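Local coordinates for starch synthase I (Hordeum vulgare, PDB 4HLN), which belongs to the starch synthase family of glycosyltransferases and has the two Rossmann-like domains of a GT-B fold, at residues 429-434 with 505-510; 456-461 with 470-475; 484-489 with 499-504. One frame throughout, in Å; residues are numbered along the deposited sequence.

Overall arrangement
All three contacts lie in the Rossmann-like domain built on the parallel six-stranded sheet. Contacts 2 and 3 follow one another along the chain, their centres about 11 Å apart, on two successive beta-alpha-beta units whose strands 471-476 and 497-501 are neighbours; Met474 O and Trp500 N are 2.9 Å apart, a probable hydrogen bond. Both are nested inside the loop closed by contact 1, about 16 Å from contact 2 and 13 Å from contact 3, centre to centre. The helices of contact 1 reach strand 471-476 through Leu432 on Val473 and Ser508 on Leu475. Contact 2 borders helix 576-592, which supplies Thr585 and Thr589 to the glycan pocket.

Contact 1. Residues 429-434 with 505-510; sequences QRELGL and VPVSHR
Glu431 and Arg510 form a salt bridge between two helices of a Rossmann-like domain, the last turn of helix 419-432 and the first turns of helix 505-514. The backbones stand well apart, with 9.7 Å between Glu431 CA and Val507 CA. Glu431 starts from a CB directed at the other helix. Its CG stands anti to the backbone N (chi1 -164°), and the chain then runs straight on, which carries the carboxylate across the gap. At the end of this chain Glu431 CD comes within 3.5 Å of Arg510 NH1. The two oxygens fare differently. Glu431 OE1 lies beside the aliphatic part of the arginine, 3.4 Å from Arg510 CD, whereas Glu431 OE2 makes the bridge itself, 2.8 Å from Arg510 NH1, approaching the guanidinium at its edge and close to its plane. Because Glu431 OE1 stays 3.6 Å from Arg510 NH1, the pairing rests mainly on one oxygen and one nitrogen. The carboxylate and guanidinium planes are 39° apart, and the two side chains cross at about a right angle. A hydrogen bond from Arg510 NE to Cys408 O, together with the bridge to OE2, holds the guanidinium in place. Pro506 O lies over the centre of its face and may favour the positive charge electrostatically. Directly after Leu432 the first helix ends in a Schellman motif, with Gly433 at positive phi and Leu434 N bonded to Gln429 O. Within these segments the carboxylate also meets a methyl group, Val507 CG2, 4.1 Å from Glu431 OE2.

Contact 2. Residues 456-461 with 470-475; sequences DLIKMA and VQFVML
The beta-alpha-beta unit made of strand 442-446, helix 455-466 and strand 471-476 is closed here by Ile458 meeting Phe472 and Met474. Ile458 points from the helix toward the strand, and its CG2 branch, anti to the backbone N, does the touching. Ile458 CG2 lies 4.2 Å from Phe472 CZ, approaching the ring obliquely, and 4.3 Å from Met474 SD. Phe472 and Met474 are two residues apart and so project from the same face of the strand, both toward the helix, which is why a single methyl can meet them together. The backbones stay well apart, with 9.9 Å between Ile458 CA and Met474 CA, and no hydrogen bond joins the two segments; the contact between them is made by side chains. All three residues are buried. Around them the core continues through Phe445 of the first strand of the unit, which touches both Ile458 and Met474, and through Phe482 and Met486 of helix 480-492, both in contact with Met474. Within the strand, the Met474 sulfur lies in the plane of the Phe472 ring at its edge, with Met474 SD 3.7 Å from Phe472 CE2.

Contact 3. Residues 484-489 with 499-504; sequences GWMRST and GWVGFS
Met486 leaves helix 480-492 with CG beside its backbone N and anti to the carbonyl carbon (chi1 -70°), then bends at its last torsion (chi3 66°), which turns the CE methyl against Gly499, Trp500 and Val501. Val501 answers from the strand: with CG1 anti to its own backbone N, it presents CG2 to the methionine. The contact belongs to the beta-alpha-beta unit of strand 471-476, helix 480-492 and strand 497-501, the last being the outermost strand of the domain's parallel sheet within this chain. Over the short segments, helix and strand axes come within 8.3 Å, and their directions are 147° apart, so they run roughly antiparallel. CE is the main point of contact. Met486 CE lies 3.4 Å from Gly499 CA, a position without a side chain, and 3.7 Å from Trp500 N. Its nearest apolar side-chain partner is Val501 CG2, at 3.8 Å from Met486 CE, while the sulfur is only slightly farther, Met486 SD standing 4.0 Å from Val501 CG2. Those two side chains cross obliquely. On the other side of the edge strand, the Trp500 backbone bonds to Gly476 of the adjoining strand. No hydrogen bond or salt bridge links 484-489 with 499-504, which implies that these segments meet through apolar and van der Waals contact, centred on a methyl group laid against backbone; Glu490, one turn farther along the same helix, adds a polar tie, its OE1 accepting a hydrogen bond from Gly499 N.

Contact 1. Residues 429-434 with 505-510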
ATOM      1  N   GLN A 429       3.724 -13.301  28.668  1.00 47.58           N
ATOM      2  CA  GLN A 429       2.613 -13.597  29.567  1.00 45.12           C
ATOM      3  C   GLN A 429       2.888 -12.963  30.922  1.00 48.68           C
ATOM      4  O   GLN A 429       1.997 -12.375  31.542  1.00 42.38           O
ATOM      5  CB  GLN A 429       2.404 -15.100  29.710  1.00 38.97           C
ATOM      6  CG  GLN A 429       1.769 -15.713  28.478  1.00 39.52           C
ATOM      7  CD  GLN A 429       1.940 -17.215  28.409  1.00 46.05           C
ATOM      8  OE1 GLN A 429       2.954 -17.760  28.853  1.00 50.43           O
ATOM      9  NE2 GLN A 429       0.949 -17.896  27.836  1.00 43.30           N
ATOM     10  N   ARG A 430       4.137 -13.046  31.364  1.00 40.30           N
ATOM     11  CA  ARG A 430       4.498 -12.470  32.647  1.00 42.11           C
ATOM     12  C   ARG A 430       4.312 -10.952  32.664  1.00 50.96           C
ATOM     13  O   ARG A 430       3.673 -10.404  33.561  1.00 62.01           O
ATOM     14  CB  ARG A 430       5.915 -12.880  33.053  1.00 45.09           C
ATOM     15  CG  ARG A 430       6.035 -14.376  33.384  1.00 40.06           C
ATOM     16  CD  ARG A 430       7.344 -14.699  34.100  1.00 36.25           C
ATOM     17  NE  ARG A 430       8.076 -15.764  33.416  1.00 58.64           N
ATOM     18  CZ  ARG A 430       8.059 -17.043  33.776  1.00 55.71           C
ATOM     19  NH1 ARG A 430       7.352 -17.427  34.817  1.00 50.26           N
ATOM     20  NH2 ARG A 430       8.752 -17.938  33.092  1.00 62.97           N
ATOM     21  N   GLU A 431       4.846 -10.276  31.658  1.00 50.99           N
ATOM     22  CA  GLU A 431       4.688  -8.834  31.541  1.00 53.35           C
ATOM     23  C   GLU A 431       3.210  -8.392  31.524  1.00 60.90           C
ATOM     24  O   GLU A 431       2.870  -7.309  31.998  1.00 61.49           O
ATOM     25  CB  GLU A 431       5.378  -8.373  30.271  1.00 51.88           C
ATOM     26  CG  GLU A 431       5.647  -6.891  30.178  1.00 60.61           C
ATOM     27  CD  GLU A 431       6.354  -6.522  28.869  1.00 71.05           C
ATOM     28  OE1 GLU A 431       6.787  -7.450  28.136  1.00 76.09           O
ATOM     29  OE2 GLU A 431       6.479  -5.310  28.574  1.00 60.74           O
ATOM     30  N   LEU A 432       2.335  -9.227  30.977  1.00 58.78           N
ATOM     31  CA  LEU A 432       0.931  -8.857  30.827  1.00 57.83           C
ATOM     32  C   LEU A 432       0.075  -9.365  31.984  1.00 63.13           C
ATOM     33  O   LEU A 432      -1.086  -8.977  32.125  1.00 63.52           O
ATOM     34  CB  LEU A 432       0.370  -9.375  29.500  1.00 46.96           C
ATOM     35  CG  LEU A 432       1.083  -8.857  28.254  1.00 55.82           C
ATOM     36  CD1 LEU A 432       0.675  -9.610  27.012  1.00 48.63           C
ATOM     37  CD2 LEU A 432       0.833  -7.382  28.077  1.00 61.78           C
ATOM     38  N   GLY A 433       0.650 -10.237  32.805  1.00 48.27           N
ATOM     39  CA  GLY A 433      -0.053 -10.753  33.961  1.00 33.02           C
ATOM     40  C   GLY A 433      -0.921 -11.950  33.620  1.00 50.71           C
ATOM     41  O   GLY A 433      -1.846 -12.311  34.353  1.00 53.55           O
ATOM     42  N   LEU A 434      -0.628 -12.572  32.489  1.00 51.23           N
ATOM     43  CA  LEU A 434      -1.374 -13.741  32.081  1.00 43.52           C
ATOM     44  C   LEU A 434      -0.820 -15.004  32.709  1.00 58.18           C
ATOM     45  O   LEU A 434       0.377 -15.095  33.016  1.00 62.99           O
ATOM     46  CB  LEU A 434      -1.345 -13.871  30.569  1.00 47.26           C
ATOM     47  CG  LEU A 434      -2.122 -12.783  29.833  1.00 56.09           C
ATOM     48  CD1 LEU A 434      -1.774 -12.819  28.354  1.00 46.26           C
ATOM     49  CD2 LEU A 434      -3.624 -12.964  30.060  1.00 57.90           C
ATOM     50  N   VAL A 505       6.685   0.990  20.763  1.00 60.21           N
ATOM     51  CA  VAL A 505       7.288   0.140  19.756  1.00 65.67           C
ATOM     52  C   VAL A 505       7.953  -1.057  20.440  1.00 58.55           C
ATOM     53  O   VAL A 505       7.892  -2.174  19.938  1.00 60.34           O
ATOM     54  CB  VAL A 505       8.203   0.942  18.776  1.00 61.25           C
ATOM     55  CG1 VAL A 505       8.147   2.437  19.116  1.00 62.89           C
ATOM     56  CG2 VAL A 505       9.651   0.400  18.738  1.00 38.72           C
ATOM     57  N   PRO A 506       8.551  -0.841  21.615  1.00 65.46           N
ATOM     58  CA  PRO A 506       9.154  -1.996  22.295  1.00 63.43           C
ATOM     59  C   PRO A 506       8.134  -3.079  22.654  1.00 62.28           C
ATOM     60  O   PRO A 506       8.420  -4.275  22.496  1.00 55.03           O
ATOM     61  CB  PRO A 506       9.750  -1.375  23.557  1.00 54.59           C
ATOM     62  CG  PRO A 506      10.102   0.030  23.122  1.00 65.83           C
ATOM     63  CD  PRO A 506       8.958   0.436  22.228  1.00 70.45           C
ATOM     64  N   VAL A 507       6.958  -2.671  23.122  1.00 49.70           N
ATOM     65  CA  VAL A 507       5.940  -3.647  23.485  1.00 46.19           C
ATOM     66  C   VAL A 507       5.350  -4.340  22.259  1.00 51.75           C
ATOM     67  O   VAL A 507       4.992  -5.521  22.306  1.00 49.92           O
ATOM     68  CB  VAL A 507       4.823  -3.032  24.343  1.00 51.45           C
ATOM     69  CG1 VAL A 507       3.683  -4.026  24.515  1.00 47.97           C
ATOM     70  CG2 VAL A 507       5.374  -2.616  25.714  1.00 36.65           C
ATOM     71  N   SER A 508       5.260  -3.615  21.152  1.00 48.86           N
ATOM     72  CA  SER A 508       4.743  -4.213  19.937  1.00 51.14           C
ATOM     73  C   SER A 508       5.712  -5.274  19.398  1.00 54.15           C
ATOM     74  O   SER A 508       5.282  -6.297  18.852  1.00 49.32           O
ATOM     75  CB  SER A 508       4.424  -3.147  18.890  1.00 45.52           C
ATOM     76  OG  SER A 508       5.591  -2.452  18.510  1.00 58.00           O
ATOM     77  N   HIS A 509       7.013  -5.048  19.573  1.00 48.95           N
ATOM     78  CA  HIS A 509       8.009  -6.038  19.154  1.00 49.33           C
ATOM     79  C   HIS A 509       7.842  -7.312  19.986  1.00 50.02           C
ATOM     80  O   HIS A 509       7.854  -8.422  19.454  1.00 47.50           O
ATOM     81  CB  HIS A 509       9.445  -5.496  19.289  1.00 57.60           C
ATOM     82  CG  HIS A 509       9.885  -4.620  18.149  1.00 64.94           C
ATOM     83  ND1 HIS A 509      10.877  -4.990  17.267  1.00 63.38           N
ATOM     84  CD2 HIS A 509       9.474  -3.390  17.754  1.00 62.79           C
ATOM     85  CE1 HIS A 509      11.047  -4.036  16.368  1.00 60.34           C
ATOM     86  NE2 HIS A 509      10.212  -3.051  16.644  1.00 57.69           N
ATOM     87  N   ARG A 510       7.679  -7.146  21.298  1.00 43.05           N
ATOM     88  CA  ARG A 510       7.522  -8.288  22.199  1.00 42.29           C
ATOM     89  C   ARG A 510       6.221  -9.046  21.983  1.00 48.51           C
ATOM     90  O   ARG A 510       6.176 -10.270  22.143  1.00 42.93           O
ATOM     91  CB  ARG A 510       7.597  -7.840  23.645  1.00 36.64           C
ATOM     92  CG  ARG A 510       8.995  -7.766  24.186  1.00 38.97           C
ATOM     93  CD  ARG A 510       8.990  -7.118  25.552  1.00 33.58           C
ATOM     94  NE  ARG A 510       9.860  -5.954  25.527  1.00 56.18           N
ATOM     95  CZ  ARG A 510       9.568  -4.780  26.070  1.00 57.31           C
ATOM     96  NH1 ARG A 510       8.414  -4.607  26.704  1.00 40.67           N
ATOM     97  NH2 ARG A 510      10.446  -3.785  25.984  1.00 71.29           N
TER

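Contact 2. Residues 456-461 with 470-475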
ATOM      1  N   ASP A 456     -14.165  -3.100  15.012  1.00 80.70           N
ATOM      2  CA  ASP A 456     -15.522  -3.515  15.386  1.00 85.52           C
ATOM      3  C   ASP A 456     -15.778  -5.016  15.261  1.00 79.67           C
ATOM      4  O   ASP A 456     -16.579  -5.563  16.011  1.00 91.29           O
ATOM      5  CB  ASP A 456     -16.578  -2.738  14.595  1.00102.47           C
ATOM      6  CG  ASP A 456     -16.419  -2.898  13.087  1.00123.43           C
ATOM      7  OD1 ASP A 456     -15.294  -2.685  12.573  1.00132.97           O
ATOM      8  OD2 ASP A 456     -17.421  -3.241  12.415  1.00122.74           O
ATOM      9  N   LEU A 457     -15.120  -5.676  14.312  1.00 65.13           N
ATOM     10  CA  LEU A 457     -15.204  -7.131  14.196  1.00 65.99           C
ATOM     11  C   LEU A 457     -14.735  -7.801  15.478  1.00 73.92           C
ATOM     12  O   LEU A 457     -15.390  -8.692  16.011  1.00 76.51           O
ATOM     13  CB  LEU A 457     -14.323  -7.635  13.058  1.00 67.23           C
ATOM     14  CG  LEU A 457     -14.922  -7.781  11.659  1.00 79.45           C
ATOM     15  CD1 LEU A 457     -16.045  -8.809  11.656  1.00 77.65           C
ATOM     16  CD2 LEU A 457     -15.391  -6.434  11.109  1.00 80.07           C
ATOM     17  N   ILE A 458     -13.572  -7.380  15.955  1.00 75.04           N
ATOM     18  CA  ILE A 458     -13.000  -7.941  17.164  1.00 64.80           C
ATOM     19  C   ILE A 458     -13.940  -7.728  18.343  1.00 65.96           C
ATOM     20  O   ILE A 458     -14.167  -8.639  19.131  1.00 70.51           O
ATOM     21  CB  ILE A 458     -11.624  -7.329  17.439  1.00 69.52           C
ATOM     22  CG1 ILE A 458     -10.591  -7.917  16.463  1.00 62.42           C
ATOM     23  CG2 ILE A 458     -11.223  -7.537  18.898  1.00 69.34           C
ATOM     24  CD1 ILE A 458      -9.203  -7.272  16.548  1.00 61.37           C
ATOM     25  N   LYS A 459     -14.504  -6.528  18.438  1.00 71.08           N
ATOM     26  CA  LYS A 459     -15.495  -6.199  19.461  1.00 72.63           C
ATOM     27  C   LYS A 459     -16.655  -7.210  19.494  1.00 72.58           C
ATOM     28  O   LYS A 459     -17.185  -7.532  20.558  1.00 73.95           O
ATOM     29  CB  LYS A 459     -16.023  -4.781  19.217  1.00 79.81           C
ATOM     30  CG  LYS A 459     -16.860  -4.185  20.338  1.00 84.82           C
ATOM     31  CD  LYS A 459     -17.073  -2.690  20.093  1.00 89.82           C
ATOM     32  CE  LYS A 459     -17.646  -1.980  21.316  1.00 91.10           C
ATOM     33  NZ  LYS A 459     -17.452  -0.494  21.248  1.00 82.88           N
ATOM     34  N   MET A 460     -17.035  -7.719  18.327  1.00 76.03           N
ATOM     35  CA  MET A 460     -18.189  -8.610  18.218  1.00 73.55           C
ATOM     36  C   MET A 460     -17.812 -10.073  18.417  1.00 75.66           C
ATOM     37  O   MET A 460     -18.613 -10.864  18.917  1.00 87.47           O
ATOM     38  CB  MET A 460     -18.894  -8.446  16.862  1.00 67.51           C
ATOM     39  CG  MET A 460     -19.204  -7.004  16.447  1.00 76.42           C
ATOM     40  SD  MET A 460     -20.221  -6.042  17.598  1.00175.08           S
ATOM     41  CE  MET A 460     -20.193  -4.418  16.829  1.00133.29           C
ATOM     42  N   ALA A 461     -16.597 -10.439  18.024  1.00 65.05           N
ATOM     43  CA  ALA A 461     -16.182 -11.837  18.101  1.00 66.46           C
ATOM     44  C   ALA A 461     -15.636 -12.221  19.473  1.00 71.18           C
ATOM     45  O   ALA A 461     -15.644 -13.393  19.841  1.00 74.91           O
ATOM     46  CB  ALA A 461     -15.171 -12.152  17.028  1.00 64.81           C
ATOM     47  N   VAL A 470      -8.044 -19.716  25.316  1.00 64.69           N
ATOM     48  CA  VAL A 470      -7.060 -18.920  24.604  1.00 65.19           C
ATOM     49  C   VAL A 470      -6.772 -17.656  25.386  1.00 65.18           C
ATOM     50  O   VAL A 470      -7.556 -17.244  26.251  1.00 61.53           O
ATOM     51  CB  VAL A 470      -7.550 -18.488  23.200  1.00 58.41           C
ATOM     52  CG1 VAL A 470      -7.889 -19.691  22.357  1.00 61.17           C
ATOM     53  CG2 VAL A 470      -8.747 -17.556  23.313  1.00 46.06           C
ATOM     54  N   GLN A 471      -5.639 -17.041  25.072  1.00 56.02           N
ATOM     55  CA  GLN A 471      -5.332 -15.718  25.582  1.00 51.43           C
ATOM     56  C   GLN A 471      -5.272 -14.741  24.401  1.00 54.76           C
ATOM     57  O   GLN A 471      -4.922 -15.110  23.281  1.00 54.40           O
ATOM     58  CB  GLN A 471      -4.024 -15.732  26.365  1.00 48.77           C
ATOM     59  CG  GLN A 471      -3.848 -16.977  27.217  1.00 47.44           C
ATOM     60  CD  GLN A 471      -2.596 -16.924  28.055  1.00 58.44           C
ATOM     61  OE1 GLN A 471      -1.545 -16.463  27.596  1.00 61.67           O
ATOM     62  NE2 GLN A 471      -2.699 -17.379  29.300  1.00 65.23           N
ATOM     63  N   PHE A 472      -5.635 -13.495  24.652  1.00 54.68           N
ATOM     64  CA  PHE A 472      -5.736 -12.523  23.586  1.00 55.04           C
ATOM     65  C   PHE A 472      -5.275 -11.168  24.080  1.00 55.35           C
ATOM     66  O   PHE A 472      -5.855 -10.595  24.992  1.00 61.16           O
ATOM     67  CB  PHE A 472      -7.175 -12.423  23.089  1.00 52.14           C
ATOM     68  CG  PHE A 472      -7.353 -11.415  22.009  1.00 64.94           C
ATOM     69  CD1 PHE A 472      -7.332 -11.795  20.678  1.00 69.55           C
ATOM     70  CD2 PHE A 472      -7.512 -10.076  22.313  1.00 74.26           C
ATOM     71  CE1 PHE A 472      -7.483 -10.856  19.666  1.00 61.18           C
ATOM     72  CE2 PHE A 472      -7.661  -9.133  21.305  1.00 72.63           C
ATOM     73  CZ  PHE A 472      -7.646  -9.528  19.982  1.00 63.13           C
ATOM     74  N   VAL A 473      -4.223 -10.649  23.476  1.00 54.34           N
ATOM     75  CA  VAL A 473      -3.763  -9.329  23.848  1.00 57.15           C
ATOM     76  C   VAL A 473      -3.845  -8.419  22.642  1.00 59.63           C
ATOM     77  O   VAL A 473      -3.419  -8.773  21.541  1.00 62.34           O
ATOM     78  CB  VAL A 473      -2.320  -9.346  24.376  1.00 53.86           C
ATOM     79  CG1 VAL A 473      -1.395 -10.107  23.414  1.00 38.47           C
ATOM     80  CG2 VAL A 473      -1.826  -7.920  24.591  1.00 49.07           C
ATOM     81  N   MET A 474      -4.416  -7.244  22.836  1.00 54.60           N
ATOM     82  CA  MET A 474      -4.354  -6.271  21.776  1.00 62.23           C
ATOM     83  C   MET A 474      -3.719  -5.007  22.322  1.00 53.86           C
ATOM     84  O   MET A 474      -3.941  -4.630  23.466  1.00 51.01           O
ATOM     85  CB  MET A 474      -5.730  -6.033  21.142  1.00 62.71           C
ATOM     86  CG  MET A 474      -6.751  -5.402  22.051  1.00 71.16           C
ATOM     87  SD  MET A 474      -8.410  -5.461  21.337  1.00117.05           S
ATOM     88  CE  MET A 474      -8.229  -4.434  19.883  1.00 52.16           C
ATOM     89  N   LEU A 475      -2.878  -4.399  21.501  1.00 47.72           N
ATOM     90  CA  LEU A 475      -2.215  -3.162  21.844  1.00 53.12           C
ATOM     91  C   LEU A 475      -2.602  -2.149  20.793  1.00 56.56           C
ATOM     92  O   LEU A 475      -2.504  -2.418  19.591  1.00 58.57           O
ATOM     93  CB  LEU A 475      -0.693  -3.360  21.831  1.00 51.35           C
ATOM     94  CG  LEU A 475       0.147  -2.127  21.475  1.00 55.30           C
ATOM     95  CD1 LEU A 475       0.286  -1.223  22.668  1.00 57.79           C
ATOM     96  CD2 LEU A 475       1.516  -2.509  20.960  1.00 62.05           C
TER

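Contact 3. Residues 484-489 with 499-504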
ATOM      1  N   GLY A 484     -12.124   2.354  26.287  1.00 76.47           N
ATOM      2  CA  GLY A 484     -12.922   2.080  27.468  1.00 70.40           C
ATOM      3  C   GLY A 484     -13.412   0.651  27.431  1.00 64.19           C
ATOM      4  O   GLY A 484     -13.532  -0.020  28.464  1.00 62.39           O
ATOM      5  N   TRP A 485     -13.683   0.182  26.217  1.00 57.88           N
ATOM      6  CA  TRP A 485     -14.218  -1.155  26.026  1.00 61.80           C
ATOM      7  C   TRP A 485     -13.142  -2.201  26.273  1.00 63.26           C
ATOM      8  O   TRP A 485     -13.401  -3.265  26.834  1.00 62.92           O
ATOM      9  CB  TRP A 485     -14.789  -1.306  24.622  1.00 60.89           C
ATOM     10  CG  TRP A 485     -15.123  -2.713  24.321  1.00 69.40           C
ATOM     11  CD1 TRP A 485     -16.297  -3.344  24.578  1.00 70.15           C
ATOM     12  CD2 TRP A 485     -14.262  -3.688  23.726  1.00 65.25           C
ATOM     13  NE1 TRP A 485     -16.233  -4.654  24.167  1.00 67.25           N
ATOM     14  CE2 TRP A 485     -14.993  -4.892  23.640  1.00 64.69           C
ATOM     15  CE3 TRP A 485     -12.949  -3.660  23.250  1.00 61.06           C
ATOM     16  CZ2 TRP A 485     -14.455  -6.059  23.098  1.00 65.22           C
ATOM     17  CZ3 TRP A 485     -12.415  -4.823  22.707  1.00 60.84           C
ATOM     18  CH2 TRP A 485     -13.166  -6.006  22.640  1.00 61.95           C
ATOM     19  N   MET A 486     -11.924  -1.895  25.849  1.00 62.04           N
ATOM     20  CA  MET A 486     -10.798  -2.759  26.174  1.00 67.45           C
ATOM     21  C   MET A 486     -10.727  -3.004  27.681  1.00 71.30           C
ATOM     22  O   MET A 486     -10.583  -4.148  28.124  1.00 69.89           O
ATOM     23  CB  MET A 486      -9.489  -2.160  25.652  1.00 64.25           C
ATOM     24  CG  MET A 486      -9.376  -2.186  24.136  1.00 59.06           C
ATOM     25  SD  MET A 486      -7.973  -1.271  23.475  1.00 86.46           S
ATOM     26  CE  MET A 486      -6.588  -2.231  24.091  1.00 79.89           C
ATOM     27  N   ARG A 487     -10.849  -1.935  28.465  1.00 69.29           N
ATOM     28  CA  ARG A 487     -10.758  -2.053  29.923  1.00 65.25           C
ATOM     29  C   ARG A 487     -11.832  -2.958  30.535  1.00 67.20           C
ATOM     30  O   ARG A 487     -11.532  -3.805  31.377  1.00 76.01           O
ATOM     31  CB  ARG A 487     -10.752  -0.673  30.586  1.00 57.34           C
ATOM     32  CG  ARG A 487      -9.588   0.210  30.146  1.00 70.38           C
ATOM     33  CD  ARG A 487      -9.595   1.568  30.847  1.00 86.52           C
ATOM     34  NE  ARG A 487     -10.541   2.502  30.237  1.00108.03           N
ATOM     35  CZ  ARG A 487     -10.205   3.431  29.343  1.00115.01           C
ATOM     36  NH1 ARG A 487      -8.938   3.553  28.955  1.00111.00           N
ATOM     37  NH2 ARG A 487     -11.132   4.239  28.838  1.00115.05           N
ATOM     38  N   SER A 488     -13.076  -2.794  30.108  1.00 67.68           N
ATOM     39  CA  SER A 488     -14.171  -3.574  30.680  1.00 78.21           C
ATOM     40  C   SER A 488     -14.085  -5.042  30.286  1.00 74.78           C
ATOM     41  O   SER A 488     -14.432  -5.934  31.065  1.00 68.43           O
ATOM     42  CB  SER A 488     -15.528  -2.990  30.267  1.00 78.07           C
ATOM     43  OG  SER A 488     -15.423  -2.257  29.055  1.00 82.64           O
ATOM     44  N   THR A 489     -13.621  -5.285  29.067  1.00 74.37           N
ATOM     45  CA  THR A 489     -13.506  -6.637  28.539  1.00 76.28           C
ATOM     46  C   THR A 489     -12.469  -7.423  29.323  1.00 75.62           C
ATOM     47  O   THR A 489     -12.673  -8.592  29.662  1.00 77.08           O
ATOM     48  CB  THR A 489     -13.057  -6.603  27.073  1.00 75.71           C
ATOM     49  OG1 THR A 489     -13.933  -5.749  26.325  1.00 81.34           O
ATOM     50  CG2 THR A 489     -13.049  -8.007  26.479  1.00 61.22           C
ATOM     51  N   GLY A 499      -5.704  -5.696  27.348  1.00 55.66           N
ATOM     52  CA  GLY A 499      -5.748  -4.541  26.479  1.00 49.03           C
ATOM     53  C   GLY A 499      -4.726  -3.510  26.912  1.00 61.84           C
ATOM     54  O   GLY A 499      -4.848  -2.891  27.978  1.00 65.65           O
ATOM     55  N   TRP A 500      -3.707  -3.337  26.080  1.00 56.37           N
ATOM     56  CA  TRP A 500      -2.631  -2.405  26.360  1.00 55.90           C
ATOM     57  C   TRP A 500      -2.948  -1.130  25.610  1.00 58.27           C
ATOM     58  O   TRP A 500      -2.765  -1.052  24.389  1.00 59.08           O
ATOM     59  CB  TRP A 500      -1.304  -2.982  25.865  1.00 59.61           C
ATOM     60  CG  TRP A 500      -0.060  -2.409  26.512  1.00 58.71           C
ATOM     61  CD1 TRP A 500       0.738  -3.032  27.429  1.00 44.85           C
ATOM     62  CD2 TRP A 500       0.541  -1.119  26.268  1.00 67.41           C
ATOM     63  NE1 TRP A 500       1.785  -2.210  27.784  1.00 55.25           N
ATOM     64  CE2 TRP A 500       1.692  -1.033  27.086  1.00 66.18           C
ATOM     65  CE3 TRP A 500       0.215  -0.031  25.447  1.00 70.51           C
ATOM     66  CZ2 TRP A 500       2.521   0.099  27.107  1.00 62.69           C
ATOM     67  CZ3 TRP A 500       1.041   1.095  25.464  1.00 74.84           C
ATOM     68  CH2 TRP A 500       2.180   1.149  26.290  1.00 71.64           C
ATOM     69  N   VAL A 501      -3.438  -0.137  26.345  1.00 53.79           N
ATOM     70  CA  VAL A 501      -3.849   1.118  25.743  1.00 54.23           C
ATOM     71  C   VAL A 501      -2.735   2.149  25.692  1.00 58.06           C
ATOM     72  O   VAL A 501      -2.215   2.592  26.718  1.00 67.79           O
ATOM     73  CB  VAL A 501      -5.039   1.725  26.464  1.00 60.79           C
ATOM     74  CG1 VAL A 501      -5.373   3.065  25.844  1.00 62.73           C
ATOM     75  CG2 VAL A 501      -6.232   0.782  26.385  1.00 61.23           C
ATOM     76  N   GLY A 502      -2.401   2.537  24.472  1.00 54.18           N
ATOM     77  CA  GLY A 502      -1.341   3.485  24.210  1.00 56.28           C
ATOM     78  C   GLY A 502      -0.559   2.937  23.040  1.00 60.78           C
ATOM     79  O   GLY A 502      -1.000   1.996  22.374  1.00 60.69           O
ATOM     80  N   PHE A 503       0.592   3.525  22.765  1.00 59.36           N
ATOM     81  CA  PHE A 503       1.528   2.809  21.935  1.00 69.50           C
ATOM     82  C   PHE A 503       2.894   2.646  22.573  1.00 66.94           C
ATOM     83  O   PHE A 503       3.206   3.265  23.586  1.00 69.06           O
ATOM     84  CB  PHE A 503       1.624   3.354  20.515  1.00 86.75           C
ATOM     85  CG  PHE A 503       1.876   2.270  19.499  1.00113.46           C
ATOM     86  CD1 PHE A 503       0.862   1.364  19.170  1.00121.28           C
ATOM     87  CD2 PHE A 503       3.127   2.115  18.912  1.00109.49           C
ATOM     88  CE1 PHE A 503       1.083   0.344  18.252  1.00115.17           C
ATOM     89  CE2 PHE A 503       3.356   1.095  17.994  1.00105.41           C
ATOM     90  CZ  PHE A 503       2.332   0.210  17.663  1.00107.43           C
ATOM     91  N   SER A 504       3.684   1.771  21.969  1.00 60.34           N
ATOM     92  CA  SER A 504       5.006   1.429  22.439  1.00 53.56           C
ATOM     93  C   SER A 504       5.604   0.546  21.377  1.00 58.54           C
ATOM     94  O   SER A 504       5.088  -0.537  21.096  1.00 56.22           O
ATOM     95  CB  SER A 504       4.929   0.630  23.740  1.00 57.19           C
ATOM     96  OG  SER A 504       6.208   0.111  24.084  1.00 64.12           O
TER